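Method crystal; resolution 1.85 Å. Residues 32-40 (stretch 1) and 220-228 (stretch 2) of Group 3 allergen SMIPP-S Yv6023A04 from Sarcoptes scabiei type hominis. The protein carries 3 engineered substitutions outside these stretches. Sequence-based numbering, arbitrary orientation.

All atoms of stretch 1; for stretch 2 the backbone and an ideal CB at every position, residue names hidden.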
# COMPACT_ATOMS: atom_id res chain seq x y z
N ILE A 32 -7.20 4.39 1.98
CA ILE A 32 -8.49 5.02 1.71
C ILE A 32 -8.23 6.39 1.07
O ILE A 32 -7.56 7.24 1.66
CB ILE A 32 -9.33 5.20 2.99
CG1 ILE A 32 -9.64 3.84 3.63
CG2 ILE A 32 -10.63 5.95 2.69
CD1 ILE A 32 -10.23 3.93 5.04
N LEU A 33 -8.74 6.58 -0.14
CA LEU A 33 -8.71 7.88 -0.81
C LEU A 33 -10.01 8.65 -0.57
O LEU A 33 -10.02 9.88 -0.52
CB LEU A 33 -8.48 7.72 -2.31
CG LEU A 33 -7.16 7.08 -2.77
CD1 LEU A 33 -7.21 6.83 -4.27
CD2 LEU A 33 -5.97 7.95 -2.40
N SER A 34 -11.11 7.90 -0.44
CA SER A 34 -12.43 8.42 -0.08
C SER A 34 -13.33 7.21 0.21
O SER A 34 -12.86 6.07 0.17
CB SER A 34 -13.03 9.27 -1.21
OG SER A 34 -13.46 8.45 -2.29
N GLN A 35 -14.61 7.45 0.49
CA GLN A 35 -15.55 6.35 0.74
C GLN A 35 -15.74 5.44 -0.48
O GLN A 35 -16.20 4.31 -0.35
CB GLN A 35 -16.91 6.88 1.22
CG GLN A 35 -17.70 7.63 0.15
CD GLN A 35 -19.03 8.16 0.66
OE1 GLN A 35 -19.68 7.56 1.50
NE2 GLN A 35 -19.43 9.31 0.13
N TRP A 36 -15.36 5.94 -1.66
CA TRP A 36 -15.57 5.22 -2.91
C TRP A 36 -14.33 4.55 -3.49
O TRP A 36 -14.45 3.63 -4.30
CB TRP A 36 -16.16 6.16 -3.97
CG TRP A 36 -17.54 6.67 -3.67
CD1 TRP A 36 -17.90 7.97 -3.44
CD2 TRP A 36 -18.75 5.90 -3.58
NE1 TRP A 36 -19.25 8.06 -3.21
CE2 TRP A 36 -19.80 6.80 -3.29
CE3 TRP A 36 -19.04 4.54 -3.71
CZ2 TRP A 36 -21.12 6.39 -3.13
CZ3 TRP A 36 -20.36 4.12 -3.56
CH2 TRP A 36 -21.38 5.04 -3.26
N PHE A 37 -13.14 5.01 -3.10
CA PHE A 37 -11.90 4.55 -3.73
C PHE A 37 -10.78 4.18 -2.77
O PHE A 37 -10.54 4.87 -1.77
CB PHE A 37 -11.37 5.61 -4.72
CG PHE A 37 -12.32 5.92 -5.85
CD1 PHE A 37 -12.39 5.09 -6.97
CD2 PHE A 37 -13.13 7.06 -5.81
CE1 PHE A 37 -13.26 5.38 -8.02
CE2 PHE A 37 -14.01 7.35 -6.85
CZ PHE A 37 -14.07 6.51 -7.96
N VAL A 38 -10.09 3.09 -3.09
CA VAL A 38 -8.91 2.66 -2.34
C VAL A 38 -7.70 2.53 -3.28
O VAL A 38 -7.81 1.98 -4.37
CB VAL A 38 -9.15 1.31 -1.61
CG1 VAL A 38 -7.83 0.68 -1.13
CG2 VAL A 38 -10.10 1.51 -0.42
N LEU A 39 -6.55 3.04 -2.82
CA LEU A 39 -5.30 2.97 -3.57
C LEU A 39 -4.45 1.80 -3.08
O LEU A 39 -4.21 1.67 -1.88
CB LEU A 39 -4.52 4.28 -3.44
CG LEU A 39 -3.32 4.52 -4.37
CD1 LEU A 39 -3.77 4.72 -5.81
CD2 LEU A 39 -2.51 5.72 -3.90
N THR A 40 -4.01 0.95 -4.01
CA THR A 40 -3.20 -0.22 -3.66
C THR A 40 -2.11 -0.48 -4.70
O THR A 40 -1.88 0.35 -5.59
CB THR A 40 -4.11 -1.48 -3.42
OG1 THR A 40 -3.33 -2.54 -2.86
CG2 THR A 40 -4.78 -1.95 -4.72
N UNK A 220 -3.65 11.50 -12.30
CA UNK A 220 -4.44 10.34 -12.70
C UNK A 220 -5.41 9.92 -11.58
O UNK A 220 -6.57 9.62 -11.85
CB UNK A 220 -3.52 9.18 -13.07
N UNK A 221 -4.91 9.91 -10.34
CA UNK A 221 -5.74 9.58 -9.16
C UNK A 221 -6.91 10.56 -9.02
O UNK A 221 -8.05 10.13 -8.81
CB UNK A 221 -4.89 9.60 -7.89
N UNK A 222 -6.63 11.85 -9.14
CA UNK A 222 -7.66 12.89 -9.06
C UNK A 222 -8.74 12.71 -10.13
O UNK A 222 -9.93 12.91 -9.85
CB UNK A 222 -7.02 14.27 -9.20
N UNK A 223 -8.33 12.32 -11.33
CA UNK A 223 -9.26 12.02 -12.43
C UNK A 223 -10.21 10.87 -12.10
O UNK A 223 -11.39 10.91 -12.46
CB UNK A 223 -8.47 11.68 -13.70
N UNK A 224 -9.69 9.84 -11.44
CA UNK A 224 -10.51 8.70 -11.03
C UNK A 224 -11.41 9.05 -9.85
O UNK A 224 -12.60 8.72 -9.85
CB UNK A 224 -9.62 7.51 -10.67
N UNK A 225 -10.85 9.73 -8.84
CA UNK A 225 -11.60 10.13 -7.64
C UNK A 225 -12.85 10.95 -7.97
O UNK A 225 -13.90 10.78 -7.34
CB UNK A 225 -10.69 10.94 -6.71
N UNK A 226 -12.73 11.84 -8.95
CA UNK A 226 -13.83 12.73 -9.34
C UNK A 226 -14.99 12.03 -10.05
O UNK A 226 -16.03 12.64 -10.30
CB UNK A 226 -13.29 13.83 -10.25
N UNK A 227 -14.81 10.75 -10.38
CA UNK A 227 -15.86 9.94 -11.02
C UNK A 227 -17.11 9.79 -10.14
O UNK A 227 -18.23 9.73 -10.66
CB UNK A 227 -15.31 8.55 -11.36
N UNK A 228 -16.90 9.71 -8.83
CA UNK A 228 -18.01 9.72 -7.86
C UNK A 228 -17.60 10.34 -6.52
O UNK A 228 -16.47 10.22 -6.08
OXT UNK A 228 -18.41 10.98 -5.85
CB UNK A 228 -18.52 8.30 -7.63

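The helix of stretch 2 runs roughly antiparallel to strand 37-40, at 153° and 10.3 Å at closest approach.

Position 220 is helical, and its ideal CB has nothing of stretch 1 within 5.5 Å; the contact sets little demand. The residue is W220, whose ring swings nearer and brings CZ3 to 4.9 Å from L39 CD1, still short of contact.

Position 221 points toward stretch 1, its ideal CB 5.1 Å from L33 CD1 and 5.4 Å from L39 CD1. Two leucine methyls with a gap of that size ask for a medium aliphatic chain: leucine, isoleucine, valine or methionine. I221 uses both branches, CG2 lying 3.8 Å from L33 CD1 and CD1 4.0 Å from L39 CD1.

Positions 222 and 223 turn out of reach, where nearly any helix-compatible residue would do. They are Q222 and D223.

At position 224 the CB points sideways, yet stands 5.0 Å from F37 CE1. Alanine or a branched aliphatic would suit this flank. I224 places CG2 3.7 Å from F37 CE1, while the end of the chain leads away. I224 O sits 3.3 Å from F37 CZ, and the peptide joining 224 to 225 lies over one face of the ring.

Position 225, also sideways, has its ideal CB 4.7 Å from F37 CD2, with L33 beyond. A chain long enough to bend inward is favoured, such as isoleucine, leucine or methionine. I225, m then t, extends CD1 to 3.9 Å from L33 CB, and its CG1 passes 4.4 Å from F37 CD2.

A type I turn spans 225 to 228. Position 226 points away and is free for a polar residue; it is K226. Position 227 points sideways, its ideal CB 4.2 Å from F37 CZ, so a side chain can touch the ring at its base and then depart. K227 does.

Position 228 points toward stretch 1, its ideal CB 4.2 Å from W36 CD1 and 4.7 Å from F37 CE2. Between two aromatics, a long aliphatic chain, perhaps with a cationic end, or another ring would fit. K228 packs CG 3.6 Å from F37 CZ and lays CD over one face of W36, 3.8 Å from the centroid of its five-membered ring. NZ then makes an off-centre cation-pi contact, 4.4 Å from the six-membered centroid. The terminal carboxylate adds water bridges: water 1 donates to K228 O (2.7 Å) and hydrogen-bonds S34 OG (2.7 Å); water 2 accepts from W36 NE1 (2.9 Å) and donates to K228 OXT (2.7 Å).

Stretch 2 220-228: WIQDIIKKK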
# COMPACT_ATOMS: atom_id res chain seq x y z
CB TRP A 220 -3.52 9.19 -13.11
CG TRP A 220 -4.19 7.85 -13.23
CD1 TRP A 220 -5.09 7.46 -14.18
CD2 TRP A 220 -4.01 6.71 -12.37
NE1 TRP A 220 -5.48 6.16 -13.97
CE2 TRP A 220 -4.83 5.67 -12.86
CE3 TRP A 220 -3.23 6.47 -11.23
CZ2 TRP A 220 -4.90 4.42 -12.25
CZ3 TRP A 220 -3.29 5.22 -10.62
CH2 TRP A 220 -4.13 4.21 -11.14
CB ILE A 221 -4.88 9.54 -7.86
CG1 ILE A 221 -3.91 8.35 -7.90
CG2 ILE A 221 -5.77 9.44 -6.62
CD1 ILE A 221 -2.77 8.45 -6.90
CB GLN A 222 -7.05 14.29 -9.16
CG GLN A 222 -6.39 14.79 -7.89
CD GLN A 222 -5.58 16.06 -8.09
OE1 GLN A 222 -5.38 16.52 -9.22
NE2 GLN A 222 -5.09 16.63 -7.00
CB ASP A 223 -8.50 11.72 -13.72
CG ASP A 223 -7.93 12.96 -14.38
OD1 ASP A 223 -8.39 14.08 -14.06
OD2 ASP A 223 -7.02 12.82 -15.23
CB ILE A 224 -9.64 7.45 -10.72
CG1 ILE A 224 -8.69 7.11 -11.88
CG2 ILE A 224 -10.51 6.25 -10.33
CD1 ILE A 224 -9.36 6.85 -13.23
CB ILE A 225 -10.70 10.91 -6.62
CG1 ILE A 225 -9.82 9.94 -5.83
CG2 ILE A 225 -11.55 11.76 -5.66
CD1 ILE A 225 -8.88 10.63 -4.85
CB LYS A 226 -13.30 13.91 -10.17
CG LYS A 226 -12.81 13.54 -11.56
CD LYS A 226 -11.97 14.65 -12.20
CE LYS A 226 -12.83 15.75 -12.79
NZ LYS A 226 -11.99 16.78 -13.47
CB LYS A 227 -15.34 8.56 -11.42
CG LYS A 227 -14.38 8.56 -12.59
CD LYS A 227 -14.04 7.13 -13.02
CE LYS A 227 -12.97 7.10 -14.10
NZ LYS A 227 -13.37 7.81 -15.35
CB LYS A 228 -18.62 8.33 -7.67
CG LYS A 228 -17.65 7.16 -7.70
CD LYS A 228 -18.22 5.90 -7.07
CE LYS A 228 -19.28 5.21 -7.92
NZ LYS A 228 -19.50 3.80 -7.47
O HOH W 1 -14.55 9.85 -4.28
O HOH W 2 -20.27 10.71 -3.89
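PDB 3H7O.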